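Side-chain contacts in alanine racemase, biosynthetic (Pseudomonas aeruginosa PAO1, PDB 6A2F), which is a pyridoxal-phosphate enzyme of the alanine racemase family, with an N-terminal TIM barrel joined to a C-terminal domain rich in beta strands: residues A140-L145 with R152-I157; A283-L288 with A294-R299. All coordinates share one frame; numbering follows the deposited sequence.

Contact 1: A140-L145 with R152-I157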
loop_
_atom_site.group_PDB
_atom_site.type_symbol
_atom_site.label_atom_id
_atom_site.label_comp_id
_atom_site.label_asym_id
_atom_site.label_seq_id
_atom_site.Cartn_x
_atom_site.Cartn_y
_atom_site.Cartn_z
ATOM N N ALA A 140 -19.787 -33.900 9.083
ATOM C CA ALA A 140 -21.152 -33.541 9.469
ATOM C C ALA A 140 -21.834 -32.660 8.421
ATOM O O ALA A 140 -22.979 -32.916 8.034
ATOM C CB ALA A 140 -21.158 -32.860 10.828
ATOM N N TRP A 141 -21.120 -31.634 7.955
ATOM C CA TRP A 141 -21.648 -30.732 6.931
ATOM C C TRP A 141 -21.798 -31.413 5.574
ATOM O O TRP A 141 -22.717 -31.090 4.819
ATOM C CB TRP A 141 -20.822 -29.448 6.842
ATOM C CG TRP A 141 -21.214 -28.481 7.899
ATOM C CD1 TRP A 141 -20.641 -28.331 9.129
ATOM C CD2 TRP A 141 -22.303 -27.551 7.849
ATOM N NE1 TRP A 141 -21.296 -27.358 9.843
ATOM C CE2 TRP A 141 -22.321 -26.863 9.080
ATOM C CE3 TRP A 141 -23.260 -27.231 6.880
ATOM C CZ2 TRP A 141 -23.259 -25.869 9.372
ATOM C CZ3 TRP A 141 -24.193 -26.242 7.166
ATOM C CH2 TRP A 141 -24.185 -25.573 8.405
ATOM N N HIS A 142 -20.911 -32.362 5.274
ATOM C CA HIS A 142 -21.049 -33.162 4.060
ATOM C C HIS A 142 -22.369 -33.937 4.086
ATOM O O HIS A 142 -23.117 -33.924 3.106
ATOM C CB HIS A 142 -19.866 -34.114 3.860
ATOM C CG HIS A 142 -19.946 -34.903 2.589
ATOM N ND1 HIS A 142 -20.640 -36.091 2.493
ATOM C CD2 HIS A 142 -19.440 -34.662 1.357
ATOM C CE1 HIS A 142 -20.549 -36.551 1.257
ATOM N NE2 HIS A 142 -19.827 -35.702 0.547
ATOM N N ALA A 143 -22.647 -34.590 5.218
ATOM C CA ALA A 143 -23.897 -35.330 5.435
ATOM C C ALA A 143 -25.146 -34.461 5.248
ATOM O O ALA A 143 -26.155 -34.926 4.718
ATOM C CB ALA A 143 -23.901 -35.978 6.815
ATOM N N ARG A 144 -25.070 -33.204 5.676
ATOM C CA ARG A 144 -26.191 -32.284 5.536
ATOM C C ARG A 144 -26.369 -31.830 4.088
ATOM O O ARG A 144 -27.496 -31.708 3.604
ATOM C CB ARG A 144 -26.013 -31.066 6.457
ATOM C CG ARG A 144 -27.319 -30.390 6.879
ATOM C CD ARG A 144 -27.124 -29.448 8.073
ATOM N NE ARG A 144 -26.021 -29.875 8.943
ATOM C CZ ARG A 144 -25.648 -29.271 10.069
ATOM N NH1 ARG A 144 -26.291 -28.195 10.515
ATOM N NH2 ARG A 144 -24.620 -29.762 10.761
ATOM N N LEU A 145 -25.253 -31.609 3.394
ATOM C CA LEU A 145 -25.269 -30.883 2.121
ATOM C C LEU A 145 -25.248 -31.728 0.849
ATOM O O LEU A 145 -25.584 -31.218 -0.218
ATOM C CB LEU A 145 -24.129 -29.853 2.075
ATOM C CG LEU A 145 -24.241 -28.662 3.032
ATOM C CD1 LEU A 145 -22.933 -27.881 3.067
ATOM C CD2 LEU A 145 -25.396 -27.749 2.647
ATOM N N ARG A 152 -25.249 -27.757 -6.004
ATOM C CA ARG A 152 -25.084 -28.414 -7.278
ATOM C C ARG A 152 -23.863 -29.320 -7.207
ATOM O O ARG A 152 -23.958 -30.521 -7.373
ATOM C CB ARG A 152 -24.911 -27.363 -8.367
ATOM C CG ARG A 152 -24.703 -27.918 -9.757
ATOM C CD ARG A 152 -24.402 -26.794 -10.727
ATOM N NE ARG A 152 -24.111 -27.295 -12.060
ATOM C CZ ARG A 152 -22.924 -27.737 -12.445
ATOM N NH1 ARG A 152 -22.753 -28.179 -13.674
ATOM N NH2 ARG A 152 -21.912 -27.742 -11.597
ATOM N N GLU A 153 -22.734 -28.751 -6.839
ATOM C CA GLU A 153 -21.512 -29.511 -6.720
ATOM C C GLU A 153 -21.083 -29.430 -5.288
ATOM O O GLU A 153 -21.101 -28.359 -4.709
ATOM C CB GLU A 153 -20.397 -28.879 -7.548
ATOM C CG GLU A 153 -20.077 -29.515 -8.885
ATOM C CD GLU A 153 -18.894 -28.845 -9.561
ATOM O OE1 GLU A 153 -18.255 -27.995 -8.932
ATOM O OE2 GLU A 153 -18.594 -29.157 -10.720
ATOM N N LEU A 154 -20.762 -30.561 -4.687
ATOM C CA LEU A 154 -20.211 -30.502 -3.339
ATOM C C LEU A 154 -18.727 -30.852 -3.429
ATOM O O LEU A 154 -18.360 -31.918 -3.927
ATOM C CB LEU A 154 -20.964 -31.414 -2.366
ATOM C CG LEU A 154 -20.651 -31.201 -0.875
ATOM C CD1 LEU A 154 -20.862 -29.752 -0.440
ATOM C CD2 LEU A 154 -21.464 -32.146 0.002
ATOM N N ASN A 155 -17.887 -29.932 -2.966
ATOM C CA ASN A 155 -16.448 -29.989 -3.210
ATOM C C ASN A 155 -15.628 -29.864 -1.929
ATOM O O ASN A 155 -16.162 -29.511 -0.872
ATOM C CB ASN A 155 -16.043 -28.892 -4.204
ATOM C CG ASN A 155 -16.764 -29.007 -5.534
ATOM O OD1 ASN A 155 -17.185 -30.091 -5.939
ATOM N ND2 ASN A 155 -16.910 -27.886 -6.224
ATOM N N LEU A 156 -14.334 -30.165 -2.028
ATOM C CA LEU A 156 -13.422 -30.028 -0.896
ATOM C C LEU A 156 -12.264 -29.082 -1.217
ATOM O O LEU A 156 -11.645 -29.178 -2.283
ATOM C CB LEU A 156 -12.895 -31.397 -0.447
ATOM C CG LEU A 156 -11.925 -31.433 0.744
ATOM C CD1 LEU A 156 -12.623 -31.079 2.049
ATOM C CD2 LEU A 156 -11.232 -32.785 0.853
ATOM N N ILE A 157 -11.981 -28.176 -0.282
ATOM C CA ILE A 157 -10.880 -27.222 -0.424
ATOM C C ILE A 157 -10.104 -27.058 0.895
ATOM O O ILE A 157 -10.691 -27.036 1.982
ATOM C CB ILE A 157 -11.353 -25.854 -1.007
ATOM C CG1 ILE A 157 -10.154 -24.976 -1.402
ATOM C CG2 ILE A 157 -12.294 -25.124 -0.048
ATOM C CD1 ILE A 157 -10.515 -23.684 -2.107
#

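Contact 2: A283-L288 with A294-R299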
loop_
_atom_site.group_PDB
_atom_site.type_symbol
_atom_site.label_atom_id
_atom_site.label_comp_id
_atom_site.label_asym_id
_atom_site.label_seq_id
_atom_site.Cartn_x
_atom_site.Cartn_y
_atom_site.Cartn_z
ATOM N N ALA A 283 19.169 0.665 3.648
ATOM C CA ALA A 283 20.335 0.916 2.819
ATOM C C ALA A 283 20.795 -0.404 2.197
ATOM O O ALA A 283 20.890 -1.424 2.887
ATOM C CB ALA A 283 21.445 1.536 3.654
ATOM N N GLY A 284 21.054 -0.384 0.893
ATOM C CA GLY A 284 21.490 -1.585 0.181
ATOM C C GLY A 284 20.395 -2.301 -0.596
ATOM O O GLY A 284 20.666 -3.295 -1.278
ATOM N N THR A 285 19.160 -1.812 -0.478
ATOM C CA THR A 285 18.051 -2.297 -1.297
ATOM C C THR A 285 18.377 -1.979 -2.759
ATOM O O THR A 285 18.699 -0.835 -3.088
ATOM C CB THR A 285 16.714 -1.652 -0.881
ATOM O OG1 THR A 285 16.426 -1.989 0.478
ATOM C CG2 THR A 285 15.576 -2.135 -1.759
ATOM N N PRO A 286 18.324 -2.998 -3.634
ATOM C CA PRO A 286 18.763 -2.823 -5.018
ATOM C C PRO A 286 17.800 -2.006 -5.879
ATOM O O PRO A 286 16.577 -2.012 -5.652
ATOM C CB PRO A 286 18.845 -4.260 -5.538
ATOM C CG PRO A 286 17.848 -5.008 -4.722
ATOM C CD PRO A 286 17.923 -4.389 -3.354
ATOM N N VAL A 287 18.373 -1.307 -6.858
ATOM C CA VAL A 287 17.615 -0.569 -7.859
ATOM C C VAL A 287 18.402 -0.553 -9.180
ATOM O O VAL A 287 19.619 -0.771 -9.185
ATOM C CB VAL A 287 17.284 0.860 -7.364
ATOM C CG1 VAL A 287 18.337 1.866 -7.813
ATOM C CG2 VAL A 287 15.902 1.278 -7.829
ATOM N N LEU A 288 17.712 -0.320 -10.293
ATOM C CA LEU A 288 18.391 -0.136 -11.576
ATOM C C LEU A 288 18.317 1.315 -12.046
ATOM O O LEU A 288 17.241 1.911 -12.079
ATOM C CB LEU A 288 17.827 -1.065 -12.655
ATOM C CG LEU A 288 17.970 -2.585 -12.530
ATOM C CD1 LEU A 288 17.672 -3.239 -13.871
ATOM C CD2 LEU A 288 19.351 -3.005 -12.037
ATOM N N ALA A 294 22.350 -0.412 -8.687
ATOM C CA ALA A 294 22.703 0.588 -7.677
ATOM C C ALA A 294 21.852 0.365 -6.427
ATOM O O ALA A 294 20.894 -0.411 -6.459
ATOM C CB ALA A 294 22.505 1.996 -8.218
ATOM N N ILE A 295 22.192 1.043 -5.334
ATOM C CA ILE A 295 21.520 0.811 -4.050
ATOM C C ILE A 295 20.897 2.067 -3.433
ATOM O O ILE A 295 21.295 3.191 -3.741
ATOM C CB ILE A 295 22.451 0.102 -3.032
ATOM C CG1 ILE A 295 23.727 0.924 -2.783
ATOM C CG2 ILE A 295 22.758 -1.322 -3.499
ATOM C CD1 ILE A 295 24.649 0.350 -1.723
ATOM N N LEU A 296 19.911 1.857 -2.564
ATOM C CA LEU A 296 19.207 2.949 -1.893
ATOM C C LEU A 296 20.074 3.643 -0.853
ATOM O O LEU A 296 20.948 3.025 -0.242
ATOM C CB LEU A 296 17.928 2.445 -1.214
ATOM C CG LEU A 296 16.714 1.963 -2.012
ATOM C CD1 LEU A 296 15.486 1.974 -1.113
ATOM C CD2 LEU A 296 16.451 2.807 -3.243
ATOM N N ALA A 297 19.806 4.932 -0.657
ATOM C CA ALA A 297 20.488 5.730 0.354
ATOM C C ALA A 297 19.500 6.672 1.027
ATOM O O ALA A 297 18.950 7.570 0.386
ATOM C CB ALA A 297 21.633 6.512 -0.269
ATOM N N GLY A 298 19.271 6.453 2.320
ATOM C CA GLY A 298 18.379 7.298 3.110
ATOM C C GLY A 298 16.976 6.734 3.202
ATOM O O GLY A 298 16.611 5.848 2.430
ATOM N N ARG A 299 16.195 7.246 4.153
ATOM C CA ARG A 299 14.802 6.834 4.329
ATOM C C ARG A 299 13.986 7.136 3.082
ATOM O O ARG A 299 14.111 8.207 2.491
ATOM C CB ARG A 299 14.151 7.553 5.517
ATOM C CG ARG A 299 14.607 7.106 6.899
ATOM C CD ARG A 299 13.507 7.366 7.923
ATOM N NE ARG A 299 13.969 7.398 9.313
ATOM C CZ ARG A 299 14.353 6.327 10.015
ATOM N NH1 ARG A 299 14.364 5.113 9.458
ATOM N NH2 ARG A 299 14.745 6.471 11.278
#

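Contact 1: A140-L145 with R152-I157
Leu-145, the last residue of helix 135-145, comes nearest to Leu-154 of strand 151-157, their CA atoms 7.5 Å apart. The helix and strand belong to a beta-alpha-beta unit of the TIM barrel that starts with strand 118-123, and the contact is the apolar seam between an outer helix and the barrel wall. Leu-154 carries the strand side of it. Its CG stands anti to the backbone N (chi1 -168°), and the two methyl groups divide the work: CD1 and CD2 of Leu-154 both rest on Leu-145 CB, each at 4.1 Å, while CD2 reaches further, to 3.9 Å from the Leu-145 carbonyl carbon. Leu-145 thus meets it with CB and the carbonyl carbon; its side chain also packs on Phe-109, Leu-110 and Leu-122, tying this helix to helix 103-112 and the preceding strand. His-142, one turn earlier, completes the seat. With CG also anti to the backbone N (chi1 -177°), its ring runs obliquely to the leucine. The ring's rotation is probably held from beyond the seam: NE2 is hydrogen-bonded to the carbonyl of Asp-185, and Phe-186 meets the ring edge-to-face. A buried imidazole thus has its NE2 satisfied while CD2, its closest atom, takes the methyl. On the strand's other side, away from the helix, Asn-155 ND2 bonds Glu-153 OE1, an oxygen that also faces Arg-75 in a salt bridge. On the strand's own backbone, Leu-154 N is bonded to the Asp-187 carboxylate. The closest approach in the seam is between His-142 CD2 and the methyl CD2 of Leu-154, 3.5 Å apart.

Contact 2: A283-L288 with A294-R299
Val-287 and Ala-294 form the hydrogen-bonded antiparallel pair of a beta hairpin, gripping each other through both peptide groups: Val-287 N to Ala-294 O at 2.7 Å, and Ala-294 N to Val-287 O at 2.8 Å. Each donor is tilted by about 20° from its acceptor's carbonyl plane. Pro-286, which has no N-H to give, sits opposite Ile-295 in the next, non-hydrogen-bonded pair, where its CA-H leans on Ala-294 O. Beyond it, Thr-285 O receives Leu-296 N at 3.0 Å in the carbonyl plane and a weaker CA-H approach from Ile-295. The Thr-285 hydroxyl is occupied elsewhere, bonded to the carbonyl of Pro-282. Thr-285 CB lies 3.8 Å from both CG and CD1 of Leu-296, the two side chains running side by side. Over Gly-284, Ile-295 lays CG2 3.6 Å from the glycine carbonyl oxygen. The hairpin continues into a larger sheet: Leu-288 bonds through its backbone to Glu-322 of strand 320-322, and Ile-295 to Asp-308 of strand 305-308. Thr-285 and Pro-286 pack against helix 330-336, whereas Val-287 and Leu-296 meet Val-307 on strand 305-308.

How the contacts relate
Following the chain from its N terminus, contact 1 comes first, closing the loop of six intervening residues, 146-151, the last of which already belongs to strand 151-157 of the N-terminal barrel. Contact 2 opens only much later, in the C-terminal domain, where segments 283-288 and 294-299 close a tight hairpin: of the five residues between them, 289-293, only 290 and 291 lie outside the strands. The two loops therefore follow one another in series, and neither encloses nor crosses the other. The centres of contacts 1 and 2 are about 52 Å apart, on opposite sides of the chain's centre. Contact 1 fastens a helix onto a parallel barrel strand, while contact 2 joins neighbouring antiparallel strands of the mixed sheet.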